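PDB 4DU5: PfkB, which probably phosphorylates a sugar or related small molecule with ATP, as a member of the pfkB family of carbohydrate kinases. Local coordinates for residues A[160-174]-A[197-211]. Residues are numbered along the deposited sequence; the frame is centred on the assembly and turned at random.
Sequences GVFPAISATTLPAAR and LWATPELMRDAINDL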
ATOM      1  N   GLY A 160     -20.774 -10.094   7.770  1.00 29.32           N
ATOM      2  CA  GLY A 160     -21.222  -8.813   7.272  1.00 29.83           C
ATOM      3  C   GLY A 160     -20.166  -8.088   6.444  1.00 30.34           C
ATOM      4  O   GLY A 160     -20.484  -7.112   5.765  1.00 30.70           O
ATOM      5  N   VAL A 161     -18.915  -8.550   6.488  1.00 30.23           N
ATOM      6  CA  VAL A 161     -17.823  -7.867   5.795  1.00 30.14           C
ATOM      7  C   VAL A 161     -17.878  -8.149   4.300  1.00 31.24           C
ATOM      8  O   VAL A 161     -18.166  -7.238   3.521  1.00 31.58           O
ATOM      9  CB  VAL A 161     -16.464  -8.221   6.344  1.00 29.38           C
ATOM     10  CG1 VAL A 161     -15.425  -7.455   5.634  1.00 27.76           C
ATOM     11  CG2 VAL A 161     -16.410  -7.880   7.796  1.00 30.06           C
ATOM     12  N   PHE A 162     -17.644  -9.395   3.892  1.00 31.24           N
ATOM     13  CA  PHE A 162     -17.707  -9.723   2.478  1.00 31.85           C
ATOM     14  C   PHE A 162     -18.838  -9.004   1.706  1.00 31.81           C
ATOM     15  O   PHE A 162     -18.580  -8.342   0.704  1.00 31.56           O
ATOM     16  CB  PHE A 162     -17.766 -11.223   2.261  1.00 32.09           C
ATOM     17  CG  PHE A 162     -17.673 -11.622   0.829  1.00 32.31           C
ATOM     18  CD1 PHE A 162     -16.630 -11.158   0.031  1.00 30.75           C
ATOM     19  CD2 PHE A 162     -18.626 -12.491   0.266  1.00 34.51           C
ATOM     20  CE1 PHE A 162     -16.533 -11.544  -1.329  1.00 31.27           C
ATOM     21  CE2 PHE A 162     -18.540 -12.885  -1.111  1.00 34.34           C
ATOM     22  CZ  PHE A 162     -17.484 -12.410  -1.904  1.00 30.56           C
ATOM     23  N   PRO A 163     -20.079  -9.077   2.188  1.00 31.92           N
ATOM     24  CA  PRO A 163     -21.102  -8.339   1.435  1.00 32.01           C
ATOM     25  C   PRO A 163     -20.922  -6.807   1.393  1.00 32.66           C
ATOM     26  O   PRO A 163     -21.506  -6.158   0.523  1.00 33.53           O
ATOM     27  CB  PRO A 163     -22.390  -8.698   2.158  1.00 31.20           C
ATOM     28  CG  PRO A 163     -21.961  -9.052   3.508  1.00 31.57           C
ATOM     29  CD  PRO A 163     -20.649  -9.755   3.360  1.00 31.87           C
ATOM     30  N   ALA A 164     -20.122  -6.244   2.299  1.00 32.93           N
ATOM     31  CA  ALA A 164     -19.953  -4.785   2.430  1.00 33.25           C
ATOM     32  C   ALA A 164     -18.803  -4.235   1.621  1.00 33.80           C
ATOM     33  O   ALA A 164     -18.446  -3.075   1.762  1.00 33.29           O
ATOM     34  CB  ALA A 164     -19.724  -4.410   3.887  1.00 33.06           C
ATOM     35  N   ILE A 165     -18.219  -5.061   0.768  1.00 35.13           N
ATOM     36  CA  ILE A 165     -16.892  -4.756   0.252  1.00 36.11           C
ATOM     37  C   ILE A 165     -16.918  -3.876  -0.992  1.00 36.32           C
ATOM     38  O   ILE A 165     -16.177  -2.893  -1.081  1.00 35.54           O
ATOM     39  CB  ILE A 165     -16.077  -6.049   0.097  1.00 36.62           C
ATOM     40  CG1 ILE A 165     -15.474  -6.414   1.457  1.00 36.94           C
ATOM     41  CG2 ILE A 165     -15.001  -5.923  -0.995  1.00 36.49           C
ATOM     42  CD1 ILE A 165     -14.283  -7.335   1.346  1.00 39.82           C
ATOM     43  N   SER A 166     -17.779  -4.258  -1.935  1.00 37.18           N
ATOM     44  CA  SER A 166     -18.092  -3.478  -3.143  1.00 37.64           C
ATOM     45  C   SER A 166     -19.510  -3.821  -3.573  1.00 37.96           C
ATOM     46  O   SER A 166     -20.112  -4.766  -3.048  1.00 37.99           O
ATOM     47  CB  SER A 166     -17.146  -3.856  -4.277  1.00 37.44           C
ATOM     48  OG  SER A 166     -17.480  -5.142  -4.777  1.00 36.28           O
ATOM     49  N   ALA A 167     -20.034  -3.081  -4.543  1.00 38.35           N
ATOM     50  CA  ALA A 167     -21.356  -3.401  -5.095  1.00 38.69           C
ATOM     51  C   ALA A 167     -21.449  -4.789  -5.786  1.00 38.52           C
ATOM     52  O   ALA A 167     -22.552  -5.327  -5.968  1.00 38.88           O
ATOM     53  CB  ALA A 167     -21.846  -2.274  -6.018  1.00 38.79           C
ATOM     54  N   THR A 168     -20.306  -5.378  -6.136  1.00 37.96           N
ATOM     55  CA  THR A 168     -20.305  -6.697  -6.781  1.00 37.80           C
ATOM     56  C   THR A 168     -20.237  -7.880  -5.798  1.00 37.00           C
ATOM     57  O   THR A 168     -20.501  -9.028  -6.180  1.00 36.61           O
ATOM     58  CB  THR A 168     -19.198  -6.856  -7.891  1.00 38.09           C
ATOM     59  OG1 THR A 168     -17.902  -7.057  -7.295  1.00 39.48           O
ATOM     60  CG2 THR A 168     -19.155  -5.643  -8.824  1.00 37.87           C
ATOM     61  N   THR A 169     -19.897  -7.608  -4.544  1.00 36.20           N
ATOM     62  CA  THR A 169     -19.793  -8.684  -3.549  1.00 35.83           C
ATOM     63  C   THR A 169     -21.127  -9.082  -2.901  1.00 36.11           C
ATOM     64  O   THR A 169     -21.354 -10.262  -2.614  1.00 35.66           O
ATOM     65  CB  THR A 169     -18.802  -8.356  -2.442  1.00 35.65           C
ATOM     66  OG1 THR A 169     -19.056  -7.028  -1.945  1.00 35.99           O
ATOM     67  CG2 THR A 169     -17.346  -8.529  -2.923  1.00 34.10           C
ATOM     68  N   LEU A 170     -21.996  -8.098  -2.665  1.00 36.52           N
ATOM     69  CA  LEU A 170     -23.351  -8.340  -2.153  1.00 36.52           C
ATOM     70  C   LEU A 170     -24.137  -9.370  -2.962  1.00 36.66           C
ATOM     71  O   LEU A 170     -24.556 -10.389  -2.404  1.00 36.24           O
ATOM     72  CB  LEU A 170     -24.123  -7.031  -2.022  1.00 36.60           C
ATOM     73  CG  LEU A 170     -25.462  -7.063  -1.280  1.00 37.12           C
ATOM     74  CD1 LEU A 170     -25.415  -7.869   0.033  1.00 36.87           C
ATOM     75  CD2 LEU A 170     -25.964  -5.620  -1.032  1.00 37.06           C
ATOM     76  N   PRO A 171     -24.322  -9.133  -4.277  1.00 36.97           N
ATOM     77  CA  PRO A 171     -24.897 -10.182  -5.121  1.00 37.55           C
ATOM     78  C   PRO A 171     -24.338 -11.595  -4.821  1.00 38.54           C
ATOM     79  O   PRO A 171     -25.120 -12.559  -4.706  1.00 39.06           O
ATOM     80  CB  PRO A 171     -24.497  -9.750  -6.547  1.00 37.19           C
ATOM     81  CG  PRO A 171     -23.658  -8.499  -6.380  1.00 37.70           C
ATOM     82  CD  PRO A 171     -24.054  -7.922  -5.059  1.00 36.96           C
ATOM     83  N   ALA A 172     -23.006 -11.702  -4.689  1.00 38.70           N
ATOM     84  CA  ALA A 172     -22.316 -12.978  -4.525  1.00 38.67           C
ATOM     85  C   ALA A 172     -22.516 -13.589  -3.133  1.00 39.26           C
ATOM     86  O   ALA A 172     -22.514 -14.810  -2.981  1.00 39.46           O
ATOM     87  CB  ALA A 172     -20.847 -12.826  -4.826  1.00 37.79           C
ATOM     88  N   ALA A 173     -22.676 -12.743  -2.125  1.00 40.06           N
ATOM     89  CA  ALA A 173     -22.960 -13.220  -0.776  1.00 41.15           C
ATOM     90  C   ALA A 173     -24.359 -13.823  -0.808  1.00 41.82           C
ATOM     91  O   ALA A 173     -24.509 -15.034  -0.629  1.00 41.96           O
ATOM     92  CB  ALA A 173     -22.849 -12.082   0.253  1.00 40.77           C
ATOM     93  N   ARG A 174     -25.359 -12.979  -1.086  1.00 42.62           N
ATOM     94  CA  ARG A 174     -26.724 -13.413  -1.362  1.00 43.39           C
ATOM     95  C   ARG A 174     -26.817 -14.724  -2.130  1.00 44.27           C
ATOM     96  O   ARG A 174     -27.493 -15.646  -1.675  1.00 44.95           O
ATOM     97  CB  ARG A 174     -27.495 -12.326  -2.111  1.00 43.47           C
ATOM     98  CG  ARG A 174     -27.548 -11.030  -1.365  1.00 44.47           C
ATOM     99  CD  ARG A 174     -28.960 -10.503  -1.294  1.00 47.81           C
ATOM    100  NE  ARG A 174     -29.311  -9.691  -2.457  1.00 50.41           N
ATOM    101  CZ  ARG A 174     -29.135  -8.372  -2.537  1.00 50.30           C
ATOM    102  NH1 ARG A 174     -28.608  -7.698  -1.525  1.00 48.54           N
ATOM    103  NH2 ARG A 174     -29.483  -7.728  -3.642  1.00 52.07           N
ATOM    104  N   LEU A 197     -17.671   0.660   5.501  1.00 47.51           N
ATOM    105  CA  LEU A 197     -17.866  -0.101   4.277  1.00 47.12           C
ATOM    106  C   LEU A 197     -19.211   0.120   3.578  1.00 47.01           C
ATOM    107  O   LEU A 197     -19.380  -0.233   2.420  1.00 46.31           O
ATOM    108  CB  LEU A 197     -17.663  -1.576   4.581  1.00 46.88           C
ATOM    109  CG  LEU A 197     -16.213  -1.984   4.816  1.00 46.88           C
ATOM    110  CD1 LEU A 197     -16.096  -3.507   4.803  1.00 45.48           C
ATOM    111  CD2 LEU A 197     -15.298  -1.356   3.762  1.00 46.76           C
ATOM    112  N   TRP A 198     -20.168   0.689   4.293  1.00 47.86           N
ATOM    113  CA  TRP A 198     -21.530   0.827   3.792  1.00 48.57           C
ATOM    114  C   TRP A 198     -21.854   2.290   3.550  1.00 49.23           C
ATOM    115  O   TRP A 198     -21.412   3.170   4.314  1.00 48.90           O
ATOM    116  CB  TRP A 198     -22.532   0.275   4.805  1.00 48.48           C
ATOM    117  CG  TRP A 198     -22.507  -1.182   4.944  1.00 47.91           C
ATOM    118  CD1 TRP A 198     -21.816  -1.889   5.869  1.00 47.69           C
ATOM    119  CD2 TRP A 198     -23.201  -2.140   4.135  1.00 47.07           C
ATOM    120  NE1 TRP A 198     -22.027  -3.230   5.691  1.00 47.27           N
ATOM    121  CE2 TRP A 198     -22.879  -3.414   4.636  1.00 46.77           C
ATOM    122  CE3 TRP A 198     -24.063  -2.046   3.032  1.00 47.88           C
ATOM    123  CZ2 TRP A 198     -23.384  -4.597   4.077  1.00 47.34           C
ATOM    124  CZ3 TRP A 198     -24.569  -3.229   2.464  1.00 47.44           C
ATOM    125  CH2 TRP A 198     -24.225  -4.484   2.992  1.00 47.96           C
ATOM    126  N   ALA A 199     -22.664   2.524   2.515  1.00 49.96           N
ATOM    127  CA  ALA A 199     -22.984   3.875   2.028  1.00 51.13           C
ATOM    128  C   ALA A 199     -23.840   4.712   2.997  1.00 51.77           C
ATOM    129  O   ALA A 199     -23.411   5.798   3.431  1.00 52.03           O
ATOM    130  CB  ALA A 199     -23.623   3.802   0.646  1.00 51.17           C
ATOM    131  N   THR A 200     -25.039   4.213   3.317  1.00 52.12           N
ATOM    132  CA  THR A 200     -25.817   4.724   4.453  1.00 52.52           C
ATOM    133  C   THR A 200     -25.863   3.652   5.536  1.00 52.41           C
ATOM    134  O   THR A 200     -26.001   2.464   5.221  1.00 52.38           O
ATOM    135  CB  THR A 200     -27.243   5.106   4.030  1.00 52.49           C
ATOM    136  N   PRO A 201     -25.971   4.066   6.778  1.00 52.25           N
ATOM    137  CA  PRO A 201     -26.121   3.160   7.898  1.00 52.09           C
ATOM    138  C   PRO A 201     -27.361   2.366   7.764  1.00 51.80           C
ATOM    139  O   PRO A 201     -27.400   1.231   8.119  1.00 52.49           O
ATOM    140  CB  PRO A 201     -26.276   4.108   9.047  1.00 52.43           C
ATOM    141  CG  PRO A 201     -25.336   5.162   8.701  1.00 51.95           C
ATOM    142  CD  PRO A 201     -25.433   5.341   7.222  1.00 52.51           C
ATOM    143  N   GLU A 202     -28.387   2.983   7.253  1.00 51.14           N
ATOM    144  CA  GLU A 202     -29.625   2.317   7.041  1.00 50.48           C
ATOM    145  C   GLU A 202     -29.525   1.181   6.068  1.00 49.63           C
ATOM    146  O   GLU A 202     -30.174   0.204   6.261  1.00 49.26           O
ATOM    147  CB  GLU A 202     -30.641   3.347   6.607  1.00 20.00           C
ATOM    148  CG  GLU A 202     -30.928   4.361   7.696  1.00 20.00           C
ATOM    149  CD  GLU A 202     -29.925   5.489   7.758  1.00 20.00           C
ATOM    150  OE1 GLU A 202     -29.439   5.939   6.708  1.00 20.00           O
ATOM    151  OE2 GLU A 202     -29.621   5.948   8.863  1.00 20.00           O
ATOM    152  N   LEU A 203     -28.762   1.322   4.996  1.00 48.81           N
ATOM    153  CA  LEU A 203     -28.626   0.246   4.013  1.00 48.37           C
ATOM    154  C   LEU A 203     -27.943  -0.922   4.619  1.00 48.14           C
ATOM    155  O   LEU A 203     -28.284  -2.056   4.422  1.00 48.44           O
ATOM    156  CB  LEU A 203     -27.827   0.692   2.800  1.00 48.22           C
ATOM    157  CG  LEU A 203     -27.568  -0.447   1.831  1.00 47.34           C
ATOM    158  CD1 LEU A 203     -28.815  -1.249   1.588  1.00 47.00           C
ATOM    159  CD2 LEU A 203     -26.987   0.027   0.536  1.00 47.17           C
HETATM  160  N   MSE A 204     -26.931  -0.601   5.368  1.00 47.39           N
HETATM  161  CA  MSE A 204     -26.289  -1.556   6.246  1.00 46.66           C
HETATM  162  C   MSE A 204     -27.344  -2.395   6.944  1.00 45.64           C
HETATM  163  O   MSE A 204     -27.339  -3.618   6.788  1.00 45.64           O
HETATM  164  CB  MSE A 204     -25.393  -0.874   7.270  1.00 47.01           C
HETATM  165  CG  MSE A 204     -24.570  -1.868   8.042  1.00 47.18           C
HETATM  166 SE   MSE A 204     -23.148  -1.059   9.056  1.00 51.15          SE
HETATM  167  CE  MSE A 204     -24.202  -0.030  10.354  1.00 48.65           C
ATOM    168  N   ARG A 205     -28.264  -1.745   7.668  1.00 44.55           N
ATOM    169  CA  ARG A 205     -29.312  -2.470   8.404  1.00 43.66           C
ATOM    170  C   ARG A 205     -30.196  -3.317   7.501  1.00 42.89           C
ATOM    171  O   ARG A 205     -30.496  -4.469   7.817  1.00 42.34           O
ATOM    172  CB  ARG A 205     -30.163  -1.533   9.257  1.00 43.91           C
ATOM    173  CG  ARG A 205     -31.358  -2.218   9.913  1.00 44.59           C
ATOM    174  CD  ARG A 205     -32.235  -1.242  10.665  1.00 46.96           C
ATOM    175  NE  ARG A 205     -31.584  -0.712  11.870  1.00 49.22           N
ATOM    176  CZ  ARG A 205     -31.259   0.572  12.057  1.00 48.95           C
ATOM    177  NH1 ARG A 205     -31.524   1.467  11.113  1.00 50.10           N
ATOM    178  NH2 ARG A 205     -30.677   0.960  13.189  1.00 46.32           N
ATOM    179  N   ASP A 206     -30.585  -2.761   6.360  1.00 42.39           N
ATOM    180  CA  ASP A 206     -31.443  -3.494   5.437  1.00 41.94           C
ATOM    181  C   ASP A 206     -30.735  -4.697   4.859  1.00 40.71           C
ATOM    182  O   ASP A 206     -31.301  -5.796   4.824  1.00 40.80           O
ATOM    183  CB  ASP A 206     -32.008  -2.589   4.333  1.00 42.41           C
ATOM    184  CG  ASP A 206     -33.193  -1.752   4.824  1.00 45.11           C
ATOM    185  OD1 ASP A 206     -32.953  -0.796   5.600  1.00 47.00           O
ATOM    186  OD2 ASP A 206     -34.360  -2.051   4.446  1.00 47.32           O
ATOM    187  N   ALA A 207     -29.494  -4.498   4.435  1.00 39.16           N
ATOM    188  CA  ALA A 207     -28.744  -5.566   3.790  1.00 38.25           C
ATOM    189  C   ALA A 207     -28.353  -6.703   4.755  1.00 37.30           C
ATOM    190  O   ALA A 207     -28.660  -7.874   4.498  1.00 36.91           O
ATOM    191  CB  ALA A 207     -27.516  -5.002   3.083  1.00 38.36           C
ATOM    192  N   ILE A 208     -27.673  -6.358   5.850  1.00 36.02           N
ATOM    193  CA  ILE A 208     -27.291  -7.350   6.839  1.00 35.05           C
ATOM    194  C   ILE A 208     -28.531  -8.159   7.229  1.00 34.93           C
ATOM    195  O   ILE A 208     -28.520  -9.387   7.117  1.00 34.65           O
ATOM    196  CB  ILE A 208     -26.600  -6.701   8.049  1.00 35.13           C
ATOM    197  CG1 ILE A 208     -25.162  -6.301   7.718  1.00 33.29           C
ATOM    198  CG2 ILE A 208     -26.644  -7.593   9.256  1.00 34.96           C
ATOM    199  CD1 ILE A 208     -24.387  -7.319   6.965  1.00 32.80           C
ATOM    200  N   ASN A 209     -29.618  -7.481   7.609  1.00 34.54           N
ATOM    201  CA  ASN A 209     -30.885  -8.184   7.903  1.00 34.62           C
ATOM    202  C   ASN A 209     -31.533  -8.960   6.765  1.00 34.19           C
ATOM    203  O   ASN A 209     -32.369  -9.811   7.012  1.00 35.06           O
ATOM    204  CB  ASN A 209     -31.946  -7.258   8.496  1.00 34.70           C
ATOM    205  CG  ASN A 209     -31.652  -6.840   9.929  1.00 34.93           C
ATOM    206  OD1 ASN A 209     -30.891  -7.474  10.646  1.00 35.08           O
ATOM    207  ND2 ASN A 209     -32.277  -5.751  10.349  1.00 35.48           N
ATOM    208  N   ASP A 210     -31.181  -8.669   5.523  1.00 33.82           N
ATOM    209  CA  ASP A 210     -31.781  -9.391   4.404  1.00 33.24           C
ATOM    210  C   ASP A 210     -30.961 -10.645   4.179  1.00 32.76           C
ATOM    211  O   ASP A 210     -31.477 -11.690   3.787  1.00 32.22           O
ATOM    212  CB  ASP A 210     -31.867  -8.502   3.138  1.00 33.23           C
ATOM    213  CG  ASP A 210     -32.170  -9.312   1.849  1.00 33.92           C
ATOM    214  OD1 ASP A 210     -33.351  -9.714   1.652  1.00 31.43           O
ATOM    215  OD2 ASP A 210     -31.211  -9.547   1.044  1.00 33.77           O
ATOM    216  N   LEU A 211     -29.666 -10.526   4.429  1.00 32.78           N
ATOM    217  CA  LEU A 211     -28.795 -11.684   4.441  1.00 32.99           C
ATOM    218  C   LEU A 211     -29.241 -12.683   5.536  1.00 33.38           C
ATOM    219  O   LEU A 211     -29.133 -13.902   5.375  1.00 33.06           O
ATOM    220  CB  LEU A 211     -27.342 -11.244   4.639  1.00 32.34           C
ATOM    221  CG  LEU A 211     -26.669 -10.527   3.473  1.00 31.58           C
ATOM    222  CD1 LEU A 211     -25.584  -9.552   3.950  1.00 30.60           C
ATOM    223  CD2 LEU A 211     -26.100 -11.519   2.489  1.00 29.90           C
TER
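Ala-164 lies against one face of the Trp-198 indole, with CB 3.0 Å above the ring plane. Its CA makes a CH-pi contact with the six-membered ring, 4.2 Å from the centroid. Trp-198 CG is anti to the carbonyl carbon (chi1 -70°), which brings the indole in against Ala-164. Met-204, a selenomethionine in the first turn of helix 201-212, backs the opposite face with its CA. Leu-170 CD2 meets CZ3 at the ring edge. Ala-164 CB also meets Leu-197 CB at 3.6 Å. An alanine in place of Trp-198 would probably leave a gap between Ala-164 and Met-204 and take away one neighbour of Leu-170 CD2. Further along, Leu-211 CD1 packs 3.7 Å from Pro-163 CG, while its CD2 lies 4.0 Å from Ala-173 CB. Ile-208 CD1 packs on Gly-160 CA, 3.5 Å away. At the polar edge, Arg-174 NE and Asp-210 OD2 form a long salt bridge of 4.0 Å. No N-H of Arg-174 points at OD2, whose stronger partner is Arg-214. Helices 169-182 and 201-212 pack side by side, 25° apart in these segments. They belong to successive beta-alpha-beta crossovers through strand 186-190, as expected in the alpha/beta core of a ribokinase-like kinase.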